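Local atomic coordinates of aluminum resistance protein (Clostridium novyi, PDB entry 3I16), a protein that probably acts as a pyridoxal-5'-phosphate-dependent carbon-sulfur lyase related to methionine gamma-lyase and may take part in aluminium resistance. Residues 116-121 and 179-184; 123-128 and 151-156; 313-318 and 420-425; 343-348 and 401-406. All coordinates share one frame; numbering follows the deposited sequence. Where two conformers were deposited one is given.

Interaction 1 of 4, residues 116-121 and 179-184. With PLP (pyridoxal-5'-phosphate), chain J.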
# COMPACT_ATOMS: atom_id res chain seq x y z
N ASN B 116 7.48 -30.18 -29.84
CA ASN B 116 6.96 -30.93 -28.71
C ASN B 116 5.44 -31.01 -28.82
O ASN B 116 4.77 -30.16 -29.42
CB ASN B 116 7.22 -30.22 -27.38
CG ASN B 116 8.69 -30.07 -27.02
OD1 ASN B 116 8.99 -29.34 -26.10
ND2 ASN B 116 9.59 -30.78 -27.70
N THR B 117 4.90 -32.02 -28.16
CA THR B 117 3.47 -32.23 -28.10
C THR B 117 3.09 -32.36 -26.65
O THR B 117 3.81 -33.03 -25.89
CB THR B 117 3.08 -33.53 -28.84
OG1 THR B 117 3.46 -33.41 -30.20
CG2 THR B 117 1.58 -33.81 -28.75
N MSE B 118 1.97 -31.75 -26.26
CA MSE B 118 1.45 -31.90 -24.90
C MSE B 118 0.24 -32.80 -25.01
O MSE B 118 -0.45 -32.81 -26.05
CB MSE B 118 1.08 -30.56 -24.25
CG MSE B 118 -0.13 -29.86 -24.87
SE MSE B 118 -0.67 -28.28 -23.89
CE MSE B 118 -1.37 -29.08 -22.34
N LEU B 119 -0.03 -33.53 -23.92
CA LEU B 119 -1.15 -34.45 -23.85
C LEU B 119 -2.00 -34.22 -22.60
O LEU B 119 -1.54 -34.45 -21.48
CB LEU B 119 -0.65 -35.91 -23.85
CG LEU B 119 -1.72 -37.00 -23.77
CD1 LEU B 119 -2.65 -37.01 -25.01
CD2 LEU B 119 -1.08 -38.39 -23.54
N SER B 120 -3.23 -33.77 -22.80
CA SER B 120 -4.18 -33.59 -21.70
C SER B 120 -4.88 -34.91 -21.49
O SER B 120 -5.49 -35.44 -22.42
CB SER B 120 -5.18 -32.49 -22.00
OG SER B 120 -4.51 -31.27 -21.92
N VAL B 121 -4.81 -35.43 -20.27
CA VAL B 121 -5.33 -36.76 -19.95
C VAL B 121 -6.67 -36.78 -19.19
O VAL B 121 -7.22 -37.86 -18.95
CB VAL B 121 -4.24 -37.60 -19.24
CG1 VAL B 121 -3.03 -37.76 -20.18
CG2 VAL B 121 -3.82 -36.99 -17.91
N LEU B 179 5.19 -33.59 -22.44
CA LEU B 179 4.49 -33.09 -21.27
C LEU B 179 3.08 -33.64 -21.20
O LEU B 179 2.41 -33.70 -22.22
CB LEU B 179 4.46 -31.57 -21.29
CG LEU B 179 3.77 -30.83 -20.14
CD1 LEU B 179 4.49 -29.50 -19.89
CD2 LEU B 179 2.31 -30.64 -20.42
N VAL B 180 2.67 -34.08 -20.01
CA VAL B 180 1.30 -34.55 -19.77
C VAL B 180 0.67 -33.56 -18.80
O VAL B 180 1.25 -33.23 -17.75
CB VAL B 180 1.24 -36.03 -19.24
CG1 VAL B 180 -0.15 -36.39 -18.64
CG2 VAL B 180 1.57 -37.01 -20.37
N HIS B 181 -0.50 -33.04 -19.19
CA HIS B 181 -1.27 -32.11 -18.42
C HIS B 181 -2.45 -32.84 -17.76
O HIS B 181 -3.25 -33.49 -18.43
CB HIS B 181 -1.75 -30.96 -19.30
CG HIS B 181 -2.92 -30.21 -18.74
ND1 HIS B 181 -4.20 -30.40 -19.22
CD2 HIS B 181 -3.01 -29.29 -17.76
CE1 HIS B 181 -5.03 -29.63 -18.53
NE2 HIS B 181 -4.33 -28.94 -17.66
N ILE B 182 -2.54 -32.69 -16.44
CA ILE B 182 -3.56 -33.31 -15.62
C ILE B 182 -4.35 -32.24 -14.85
O ILE B 182 -3.78 -31.49 -14.07
CB ILE B 182 -2.88 -34.18 -14.56
CG1 ILE B 182 -1.99 -35.26 -15.20
CG2 ILE B 182 -3.89 -34.78 -13.64
CD1 ILE B 182 -0.92 -35.75 -14.22
N GLN B 183 -5.65 -32.19 -15.06
CA GLN B 183 -6.47 -31.22 -14.35
C GLN B 183 -7.09 -31.88 -13.13
O GLN B 183 -7.82 -32.85 -13.27
CB GLN B 183 -7.56 -30.71 -15.27
CG GLN B 183 -8.36 -29.55 -14.70
CD GLN B 183 -9.29 -28.99 -15.74
OE1 GLN B 183 -8.84 -28.46 -16.78
NE2 GLN B 183 -10.59 -29.11 -15.49
N ARG B 184 -6.81 -31.36 -11.94
CA ARG B 184 -7.33 -31.95 -10.71
C ARG B 184 -8.83 -31.69 -10.54
O ARG B 184 -9.62 -32.63 -10.34
CB ARG B 184 -6.56 -31.40 -9.51
CG ARG B 184 -6.98 -31.99 -8.20
CD ARG B 184 -6.08 -31.56 -7.12
NE ARG B 184 -6.45 -32.16 -5.83
CZ ARG B 184 -5.76 -31.99 -4.71
NH1 ARG B 184 -4.64 -31.27 -4.71
NH2 ARG B 184 -6.17 -32.53 -3.59
N1 PLP J . -8.06 -24.57 -13.83
C2 PLP J . -9.18 -24.93 -13.13
C2A PLP J . -9.63 -26.36 -13.12
C3 PLP J . -9.87 -23.95 -12.43
O3 PLP J . -10.99 -24.31 -11.72
C4 PLP J . -9.44 -22.61 -12.46
C5 PLP J . -8.30 -22.26 -13.18
C6 PLP J . -7.62 -23.26 -13.84
C5A PLP J . -7.74 -20.86 -13.23
O4P PLP J . -8.73 -19.90 -13.43
P PLP J . -8.52 -18.28 -13.31
O1P PLP J . -7.81 -17.83 -12.03
O2P PLP J . -9.94 -17.78 -13.25
O3P PLP J . -7.73 -17.80 -14.52
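Leu119 O is held by two successive residues of the adjacent strand: His181 N donates to it at 2.9 Å, and the CA-H of Val180 rests against it, with Val180 CA 3.3 Å from Leu119 O. The His181 donor sits above the carbonyl plane, 39° out of it. Leu119 N in turn gives its hydrogen to Leu179 O at 3.0 Å, and Val121 N reaches His181 O at 3.1 Å. Leu119 therefore straddles Val180, which is the pairing of parallel strands. On the face that carries Met118, Leu179, Ser120 and His181, Ser120 OG lies at the edge of the imidazole and is hydrogen-bonded to His181 ND1 at 2.9 Å; either could be the donor. This bond fixes the turn of the ring. Selenomethionine Met118 runs side by side with His181. Its CG is wedged between backbone N and carbonyl carbon (chi1 69°), and a bend at chi3 (-71°) lays Met118 CE 3.6 Å from His181 CB. The face bearing Leu119 and Val180 is aliphatic; just past the strand end, Val121 CG1 meets Val180 CG1 at 3.5 Å, the two side chains crossing at about a right angle, while Val121 CG2 touches Ile182 CG1. Helices 164-173 and 196-209 pack over these residues. Beyond the paired region, Gln183 extends to the cofactor, its CD 3.7 Å from PLP C2A, and its amide is held by Tyr126 N and Ser185 O. Parallel strands that deliver a pocket residue from their C-terminal end are characteristic of the large domain of fold type I PLP enzymes.

Interaction 2 of 4, residues 123-128 and 151-156. With PLP (pyridoxal-5'-phosphate), chain J.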
# COMPACT_ATOMS: atom_id res chain seq x y z
N GLY B 123 -9.48 -35.28 -20.38
CA GLY B 123 -10.40 -34.75 -21.36
C GLY B 123 -10.03 -33.30 -21.68
O GLY B 123 -8.91 -32.83 -21.38
N GLU B 124 -10.98 -32.59 -22.26
CA GLU B 124 -10.77 -31.20 -22.67
C GLU B 124 -10.47 -30.33 -21.45
O GLU B 124 -11.20 -30.42 -20.45
CB GLU B 124 -11.98 -30.65 -23.45
CG GLU B 124 -13.28 -30.40 -22.65
CD GLU B 124 -14.39 -29.79 -23.50
OE1 GLU B 124 -14.14 -29.50 -24.69
OE2 GLU B 124 -15.50 -29.58 -22.98
N PRO B 125 -9.41 -29.51 -21.50
CA PRO B 125 -9.14 -28.66 -20.34
C PRO B 125 -10.17 -27.56 -20.12
O PRO B 125 -11.01 -27.31 -20.99
CB PRO B 125 -7.79 -28.00 -20.67
CG PRO B 125 -7.27 -28.75 -21.88
CD PRO B 125 -8.50 -29.15 -22.61
N TYR B 126 -10.11 -26.96 -18.93
CA TYR B 126 -10.92 -25.82 -18.51
C TYR B 126 -10.92 -24.80 -19.65
O TYR B 126 -9.85 -24.53 -20.21
CB TYR B 126 -10.24 -25.20 -17.27
CG TYR B 126 -11.05 -24.23 -16.44
CD1 TYR B 126 -11.95 -24.69 -15.48
CD2 TYR B 126 -10.87 -22.85 -16.56
CE1 TYR B 126 -12.68 -23.81 -14.70
CE2 TYR B 126 -11.58 -21.97 -15.78
CZ TYR B 126 -12.49 -22.45 -14.86
OH TYR B 126 -13.21 -21.58 -14.09
N ASP B 127 -12.08 -24.22 -19.94
CA ASP B 127 -12.32 -23.26 -21.00
C ASP B 127 -11.27 -22.24 -21.35
O ASP B 127 -10.93 -22.07 -22.52
CB ASP B 127 -13.61 -22.46 -20.70
CG ASP B 127 -14.82 -23.35 -20.49
OD1 ASP B 127 -14.81 -24.13 -19.50
OD2 ASP B 127 -15.78 -23.25 -21.28
N THR B 128 -10.77 -21.53 -20.35
CA THR B 128 -9.86 -20.43 -20.61
C THR B 128 -8.51 -20.90 -21.16
O THR B 128 -7.79 -20.11 -21.76
CB THR B 128 -9.66 -19.55 -19.35
OG1 THR B 128 -8.81 -20.25 -18.42
CG2 THR B 128 -11.00 -19.24 -18.69
N TYR B 151 -0.95 -30.38 -29.63
CA TYR B 151 -1.86 -30.78 -28.56
C TYR B 151 -2.58 -32.08 -28.91
O TYR B 151 -3.09 -32.22 -30.02
CB TYR B 151 -2.92 -29.69 -28.36
CG TYR B 151 -4.02 -30.09 -27.40
CD1 TYR B 151 -3.84 -29.96 -26.03
CD2 TYR B 151 -5.23 -30.60 -27.87
CE1 TYR B 151 -4.82 -30.34 -25.14
CE2 TYR B 151 -6.24 -30.97 -26.98
CZ TYR B 151 -6.03 -30.85 -25.62
OH TYR B 151 -6.99 -31.20 -24.72
N LYS B 152 -2.59 -33.01 -27.96
CA LYS B 152 -3.38 -34.22 -28.05
C LYS B 152 -4.15 -34.35 -26.75
O LYS B 152 -3.79 -33.77 -25.71
CB LYS B 152 -2.55 -35.46 -28.32
CG LYS B 152 -2.18 -35.64 -29.77
CD LYS B 152 -1.39 -36.92 -30.00
CE LYS B 152 -1.01 -37.05 -31.46
NZ LYS B 152 -0.09 -38.18 -31.68
N GLN B 153 -5.23 -35.11 -26.83
CA GLN B 153 -6.13 -35.27 -25.70
C GLN B 153 -6.57 -36.71 -25.57
O GLN B 153 -6.79 -37.37 -26.56
CB GLN B 153 -7.36 -34.39 -25.95
CG GLN B 153 -8.48 -34.49 -24.95
CD GLN B 153 -9.59 -33.51 -25.27
OE1 GLN B 153 -9.34 -32.34 -25.54
NE2 GLN B 153 -10.83 -33.98 -25.25
N VAL B 154 -6.64 -37.18 -24.32
CA VAL B 154 -7.20 -38.46 -24.00
C VAL B 154 -8.28 -38.16 -22.96
O VAL B 154 -8.04 -37.51 -21.94
CB VAL B 154 -6.17 -39.45 -23.47
CG1 VAL B 154 -6.87 -40.69 -22.91
CG2 VAL B 154 -5.18 -39.80 -24.59
N ASP B 155 -9.50 -38.61 -23.26
CA ASP B 155 -10.64 -38.37 -22.38
C ASP B 155 -10.64 -39.32 -21.19
O ASP B 155 -10.02 -40.39 -21.22
CB ASP B 155 -11.95 -38.56 -23.16
CG ASP B 155 -12.15 -37.51 -24.26
OD1 ASP B 155 -11.54 -36.42 -24.21
OD2 ASP B 155 -12.96 -37.77 -25.16
N LEU B 156 -11.34 -38.91 -20.14
CA LEU B 156 -11.55 -39.78 -19.01
C LEU B 156 -12.56 -40.83 -19.45
O LEU B 156 -13.24 -40.68 -20.48
CB LEU B 156 -12.11 -39.02 -17.83
CG LEU B 156 -11.22 -38.01 -17.12
CD1 LEU B 156 -12.09 -37.32 -16.08
CD2 LEU B 156 -10.03 -38.69 -16.49
N1 PLP J . -8.06 -24.57 -13.83
C2 PLP J . -9.18 -24.93 -13.13
C2A PLP J . -9.63 -26.36 -13.12
C3 PLP J . -9.87 -23.95 -12.43
O3 PLP J . -10.99 -24.31 -11.72
C4 PLP J . -9.44 -22.61 -12.46
C5 PLP J . -8.30 -22.26 -13.18
C6 PLP J . -7.62 -23.26 -13.84
C5A PLP J . -7.74 -20.86 -13.23
O4P PLP J . -8.73 -19.90 -13.43
P PLP J . -8.52 -18.28 -13.31
O1P PLP J . -7.81 -17.83 -12.03
O2P PLP J . -9.94 -17.78 -13.25
O3P PLP J . -7.73 -17.80 -14.52
O HOH W 1 -13.37 -34.16 -22.92
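Gly123 and Gln153 meet where the loop after strand 117-120 folds over the end of strand 150-153, within this chain an outermost strand of the cofactor-binding sheet typical of fold type I PLP enzymes. Gly123 N donates to Val154 O at 3.1 Å, tilted 28° from the carbonyl plane. The Gln153 side chain then runs along the loop backbone. Its CB aims at the loop, and with CG anti to the backbone N (chi1 176°) the extended chain brings Gln153 CG to 3.8 Å from Gly123 C. Gln153 CD lies 3.4 Å from Glu124 N, a packing contact. At the tip, OE1 rests near Glu124 CA and accepts the hydroxyl hydrogen of Tyr151, with Tyr151 OH 2.7 Å from Gln153 OE1, while Gln153 NE2 donates to Asp155 OD1 at 2.7 Å in a nearly straight bond (162°). Both ends of the amide are thus used within its own segment, which fixes its flip. NE2 and Glu124 N lie close but are both donors and do not bond; Glu124 N instead gives its hydrogen to a water at 2.9 Å, and that water donates to Asp155 OD1, so this carboxylate oxygen receives two hydrogens. The Tyr151 tip, tied down by Gln153, meets the ring of Pro125 head-on, with Pro125 CD 3.3 Å from Tyr151 OH. The loop continues from there to Tyr126. Over one face of the Tyr126 ring, displaced toward its rim, PLP C3 stands 3.6 Å above the plane.

Interaction 3 of 4, residues 313-318 and 420-425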
# COMPACT_ATOMS: atom_id res chain seq x y z
N ARG B 313 -25.71 -31.87 0.62
CA ARG B 313 -26.78 -32.59 1.30
C ARG B 313 -28.09 -31.79 1.35
O ARG B 313 -29.13 -32.34 1.10
CB ARG B 313 -26.34 -33.03 2.70
CG ARG B 313 -27.34 -33.92 3.43
CD ARG B 313 -27.75 -35.13 2.60
NE ARG B 313 -28.44 -36.09 3.43
CZ ARG B 313 -28.92 -37.27 3.03
NH1 ARG B 313 -28.78 -37.68 1.78
NH2 ARG B 313 -29.53 -38.04 3.92
N ILE B 314 -28.04 -30.49 1.66
CA ILE B 314 -29.29 -29.71 1.73
C ILE B 314 -30.01 -29.65 0.37
O ILE B 314 -31.25 -29.76 0.31
CB ILE B 314 -29.08 -28.29 2.34
CG1 ILE B 314 -30.39 -27.73 2.91
CG2 ILE B 314 -28.46 -27.32 1.34
CD1 ILE B 314 -30.21 -26.38 3.65
N MSE B 315 -29.25 -29.54 -0.73
CA MSE B 315 -29.86 -29.46 -2.08
C MSE B 315 -30.39 -30.83 -2.49
O MSE B 315 -31.46 -30.94 -3.14
CB MSE B 315 -28.84 -28.92 -3.10
CG MSE B 315 -28.31 -27.54 -2.79
SE MSE B 315 -29.69 -26.21 -2.72
CE MSE B 315 -30.08 -26.18 -4.58
N GLU B 316 -29.65 -31.88 -2.12
CA GLU B 316 -30.11 -33.25 -2.40
C GLU B 316 -31.45 -33.50 -1.69
O GLU B 316 -32.41 -34.01 -2.31
CB GLU B 316 -29.07 -34.29 -1.92
CG GLU B 316 -29.43 -35.70 -2.27
CD GLU B 316 -28.55 -36.76 -1.62
OE1 GLU B 316 -27.62 -36.45 -0.83
OE2 GLU B 316 -28.83 -37.93 -1.91
N LEU B 317 -31.52 -33.14 -0.41
CA LEU B 317 -32.76 -33.31 0.38
C LEU B 317 -33.89 -32.48 -0.21
O LEU B 317 -35.04 -32.95 -0.26
CB LEU B 317 -32.54 -32.96 1.85
CG LEU B 317 -31.66 -33.95 2.65
CD1 LEU B 317 -31.37 -33.46 4.05
CD2 LEU B 317 -32.34 -35.28 2.72
N ALA B 318 -33.55 -31.30 -0.72
CA ALA B 318 -34.51 -30.38 -1.36
C ALA B 318 -35.07 -30.96 -2.66
O ALA B 318 -36.18 -30.61 -3.06
CB ALA B 318 -33.87 -29.01 -1.62
N ILE B 420 -30.16 -18.49 2.27
CA ILE B 420 -30.72 -17.36 1.55
C ILE B 420 -31.07 -17.79 0.13
O ILE B 420 -32.21 -17.65 -0.30
CB ILE B 420 -29.73 -16.13 1.54
CG1 ILE B 420 -29.58 -15.53 2.95
CG2 ILE B 420 -30.22 -15.02 0.57
CD1 ILE B 420 -28.43 -14.54 3.12
N ALA B 421 -30.10 -18.41 -0.56
CA ALA B 421 -30.27 -18.84 -1.94
C ALA B 421 -31.36 -19.91 -2.09
O ALA B 421 -32.27 -19.78 -2.92
CB ALA B 421 -28.93 -19.34 -2.51
N LEU B 422 -31.31 -20.94 -1.27
CA LEU B 422 -32.33 -21.98 -1.34
C LEU B 422 -33.70 -21.44 -1.04
O LEU B 422 -34.70 -21.90 -1.64
CB LEU B 422 -31.99 -23.17 -0.41
CG LEU B 422 -32.95 -24.36 -0.44
CD1 LEU B 422 -33.04 -24.97 -1.82
CD2 LEU B 422 -32.51 -25.45 0.58
N SER B 423 -33.81 -20.50 -0.11
CA SER B 423 -35.13 -19.94 0.25
C SER B 423 -35.78 -19.22 -0.94
O SER B 423 -37.01 -19.11 -0.99
CB SER B 423 -35.05 -19.03 1.47
OG SER B 423 -34.70 -19.79 2.65
N ARG B 424 -34.98 -18.71 -1.88
CA ARG B 424 -35.56 -18.12 -3.10
C ARG B 424 -36.24 -19.15 -3.98
O ARG B 424 -37.16 -18.81 -4.70
CB ARG B 424 -34.53 -17.42 -3.96
CG ARG B 424 -33.98 -16.15 -3.41
CD ARG B 424 -32.83 -15.67 -4.27
NE ARG B 424 -33.17 -14.97 -5.52
CZ ARG B 424 -33.08 -13.65 -5.72
NH1 ARG B 424 -32.69 -12.81 -4.75
NH2 ARG B 424 -33.36 -13.13 -6.91
N ILE B 425 -35.80 -20.41 -3.93
CA ILE B 425 -36.38 -21.44 -4.81
C ILE B 425 -37.22 -22.52 -4.11
O ILE B 425 -37.96 -23.24 -4.77
CB ILE B 425 -35.28 -22.06 -5.74
CG1 ILE B 425 -34.29 -22.96 -5.00
CG2 ILE B 425 -34.46 -20.97 -6.42
CD1 ILE B 425 -33.15 -23.39 -5.90
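Leu422 stands with CG anti to its backbone N (chi1 -177°), which sends both of its methyls at helix 313-318, and Met315 answers by bending at chi2 (-60°) and again at chi3, so that a side chain leaving the helix at an angle turns its selenium toward Leu422. The two methyls divide the work. Leu422 CD2 sits against Ile314, 3.9 Å from Ile314 CG1 and equally 3.9 Å from Ile314 CD1, the two side chains crossing at a slant. Leu422 CD1 touches both Met315 and Ala318: selenomethionine Met315 SE is 3.7 Å from Leu422 CD1, the two side chains sliding past each other in opposite directions, and Ala318 CB is 4.1 Å from the same methyl. A looser touch follows at the end of the selenomethionine, where Met315 CE comes to 4.4 Å from Ile425 CD1. The helices run nearly parallel, at 11°, with segment axes 11.7 Å apart, a spacing that side chains of this length can bridge. Phe339 also touches both Met315 and Ile425, adding an aromatic group to this hydrophobic layer. The charged groups lie elsewhere: Arg313 forms a salt bridge with Glu316 one turn along its own helix and another with Asp29 of helix 17-54. The contact joins the C-terminal end of the long helix 287-318 to the last helix of the chain, 411-425, in a part of the fold remote from the cofactor. Built from methyl groups, methylenes and selenium alone, it is held by dispersion and burial, without directional bonds between the segments.

Interaction 4 of 4, residues 343-348 and 401-406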
# COMPACT_ATOMS: atom_id res chain seq x y z
N ASP B 343 -34.51 -20.97 -14.79
CA ASP B 343 -34.99 -19.98 -13.82
C ASP B 343 -34.45 -20.26 -12.41
O ASP B 343 -33.87 -19.36 -11.79
CB ASP B 343 -36.53 -19.90 -13.81
CG ASP B 343 -37.11 -19.14 -15.03
OD1 ASP B 343 -36.33 -18.68 -15.91
OD2 ASP B 343 -38.36 -19.01 -15.09
N LYS B 344 -34.62 -21.49 -11.91
CA LYS B 344 -34.11 -21.83 -10.58
C LYS B 344 -32.62 -21.56 -10.53
O LYS B 344 -32.13 -21.04 -9.54
CB LYS B 344 -34.42 -23.27 -10.19
CG LYS B 344 -35.89 -23.48 -9.94
CD LYS B 344 -36.22 -24.88 -9.55
CE LYS B 344 -37.73 -25.03 -9.47
NZ LYS B 344 -38.17 -26.42 -9.15
N LEU B 345 -31.93 -21.86 -11.62
CA LEU B 345 -30.51 -21.62 -11.68
C LEU B 345 -30.11 -20.17 -11.44
O LEU B 345 -29.36 -19.89 -10.52
CB LEU B 345 -29.96 -22.08 -13.03
CG LEU B 345 -28.49 -21.74 -13.25
CD1 LEU B 345 -27.64 -22.50 -12.27
CD2 LEU B 345 -28.08 -22.07 -14.67
N ILE B 346 -30.58 -19.24 -12.27
CA ILE B 346 -30.17 -17.83 -12.15
C ILE B 346 -30.63 -17.26 -10.79
O ILE B 346 -29.91 -16.52 -10.14
CB ILE B 346 -30.68 -16.93 -13.31
CG1 ILE B 346 -30.20 -17.43 -14.68
CG2 ILE B 346 -30.17 -15.49 -13.13
CD1 ILE B 346 -28.69 -17.27 -14.92
N GLU B 347 -31.83 -17.63 -10.38
CA GLU B 347 -32.33 -17.26 -9.07
C GLU B 347 -31.44 -17.75 -7.92
O GLU B 347 -31.26 -17.04 -6.92
CB GLU B 347 -33.74 -17.81 -8.89
CG GLU B 347 -34.76 -16.99 -9.61
CD GLU B 347 -34.80 -15.58 -9.04
OE1 GLU B 347 -35.29 -15.44 -7.89
OE2 GLU B 347 -34.31 -14.64 -9.72
N PHE B 348 -30.89 -18.95 -8.05
CA PHE B 348 -30.03 -19.47 -7.00
C PHE B 348 -28.78 -18.61 -6.89
O PHE B 348 -28.39 -18.23 -5.77
CB PHE B 348 -29.64 -20.94 -7.27
CG PHE B 348 -28.69 -21.51 -6.26
CD1 PHE B 348 -29.15 -21.96 -5.05
CD2 PHE B 348 -27.33 -21.60 -6.54
CE1 PHE B 348 -28.27 -22.51 -4.14
CE2 PHE B 348 -26.45 -22.15 -5.62
CZ PHE B 348 -26.94 -22.60 -4.43
N TYR B 401 -28.26 -26.95 -17.00
CA TYR B 401 -28.27 -25.85 -16.03
C TYR B 401 -27.68 -26.25 -14.69
O TYR B 401 -28.38 -26.41 -13.70
CB TYR B 401 -29.69 -25.26 -15.87
CG TYR B 401 -30.26 -24.84 -17.20
CD1 TYR B 401 -29.69 -23.79 -17.92
CD2 TYR B 401 -31.37 -25.49 -17.75
CE1 TYR B 401 -30.19 -23.41 -19.16
CE2 TYR B 401 -31.88 -25.12 -18.98
CZ TYR B 401 -31.28 -24.08 -19.69
OH TYR B 401 -31.79 -23.70 -20.91
N ILE B 402 -26.37 -26.43 -14.70
CA ILE B 402 -25.60 -26.81 -13.54
C ILE B 402 -24.99 -25.54 -12.94
O ILE B 402 -24.49 -24.70 -13.68
CB ILE B 402 -24.49 -27.79 -13.92
CG1 ILE B 402 -25.09 -29.03 -14.61
CG2 ILE B 402 -23.69 -28.19 -12.68
CD1 ILE B 402 -24.07 -29.94 -15.26
N ALA B 403 -25.10 -25.38 -11.62
CA ALA B 403 -24.49 -24.27 -10.89
C ALA B 403 -23.29 -24.86 -10.16
O ALA B 403 -23.34 -26.02 -9.72
CB ALA B 403 -25.49 -23.69 -9.90
N TYR B 404 -22.22 -24.08 -10.04
CA TYR B 404 -21.02 -24.50 -9.35
C TYR B 404 -20.82 -23.52 -8.20
O TYR B 404 -20.68 -22.32 -8.42
CB TYR B 404 -19.83 -24.52 -10.31
CG TYR B 404 -20.09 -25.41 -11.51
CD1 TYR B 404 -19.60 -26.71 -11.56
CD2 TYR B 404 -20.83 -24.96 -12.59
CE1 TYR B 404 -19.85 -27.53 -12.66
CE2 TYR B 404 -21.10 -25.77 -13.68
CZ TYR B 404 -20.60 -27.05 -13.71
OH TYR B 404 -20.84 -27.85 -14.79
N LEU B 405 -20.85 -24.03 -6.96
CA LEU B 405 -20.78 -23.23 -5.76
C LEU B 405 -19.48 -23.59 -5.09
O LEU B 405 -19.13 -24.78 -5.00
CB LEU B 405 -21.98 -23.61 -4.87
CG LEU B 405 -22.42 -22.94 -3.56
CD1 LEU B 405 -21.38 -23.02 -2.45
CD2 LEU B 405 -22.86 -21.50 -3.82
N GLN B 406 -18.75 -22.58 -4.63
CA GLN B 406 -17.52 -22.80 -3.93
C GLN B 406 -17.19 -21.59 -3.07
O GLN B 406 -17.62 -20.47 -3.37
CB GLN B 406 -16.33 -23.04 -4.89
CG GLN B 406 -16.04 -21.90 -5.85
CD GLN B 406 -16.96 -21.89 -7.05
OE1 GLN B 406 -17.16 -22.93 -7.69
NE2 GLN B 406 -17.50 -20.71 -7.38
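Phe348 turns its ring obliquely to Ala403 and Leu405, and Tyr401 likewise receives Leu345 CD2 at a slant. Helix 342-354 packs on the six-stranded antiparallel sheet in a two-layer alpha/beta arrangement, consistent with the C-terminal domain of fold type I PLP enzymes; it is aligned within 20° of strand 402-406, the segment axes 8.9 Å apart. Leu345 and Phe348, one helical turn apart, both aim at the sheet, and on the strand the alternation puts Ala403 and Leu405 on the helix side. Tyr404 faces the other way, its hydroxyl bonded to Gly189 O. With CG anti to the backbone N (chi1 177°), the Phe348 ring reaches the strand: its CE2 is 4.1 Å from Leu405 CD2, the two side chains crossing at about a right angle, and its CD2 is 4.4 Å from Ala403 CB. Phe339, whose ring meets that of Phe348, also touches Leu345 and Ala403, and Ala421 of helix 411-425 packs on Phe348 as well. One turn earlier in the helix, the two methyls of Leu345 meet different residues. CD2 lies 3.8 Å from Tyr401 CB and 4.0 Å from Tyr401 CD1, the Tyr401 side chain running across the leucine and leading away from the helix with its far end. The second methyl fits over the small alanine, which lets the helix come close, and the packing there is tight: Leu345 CD1 is just 3.4 Å from Ala403 CB.

How the interactions relate
Interactions 1 and 2 belong to the cofactor-binding sheet and adjoin in it: strands 117-120 and 150-153 are neighbours, joined by probable hydrogen bonds from Lys152 N to Met118 O (2.9 Å) and from Val154 N to Ser120 O (2.8 Å). Both reach PLP. Interactions 3 and 4 lie together elsewhere in the chain, their centres about 11 Å apart, with helix 411-425 packed against helix 342-354 and a salt bridge from Arg424 NH2 to Glu347 OE1 (3.2 Å). The two groups do not touch; the nearest atoms of interactions 2 and 4 are about 8 Å apart. The Leu405 side chain of interaction 4 is about 13 Å from PLP, and interaction 3 lies away from the pocket.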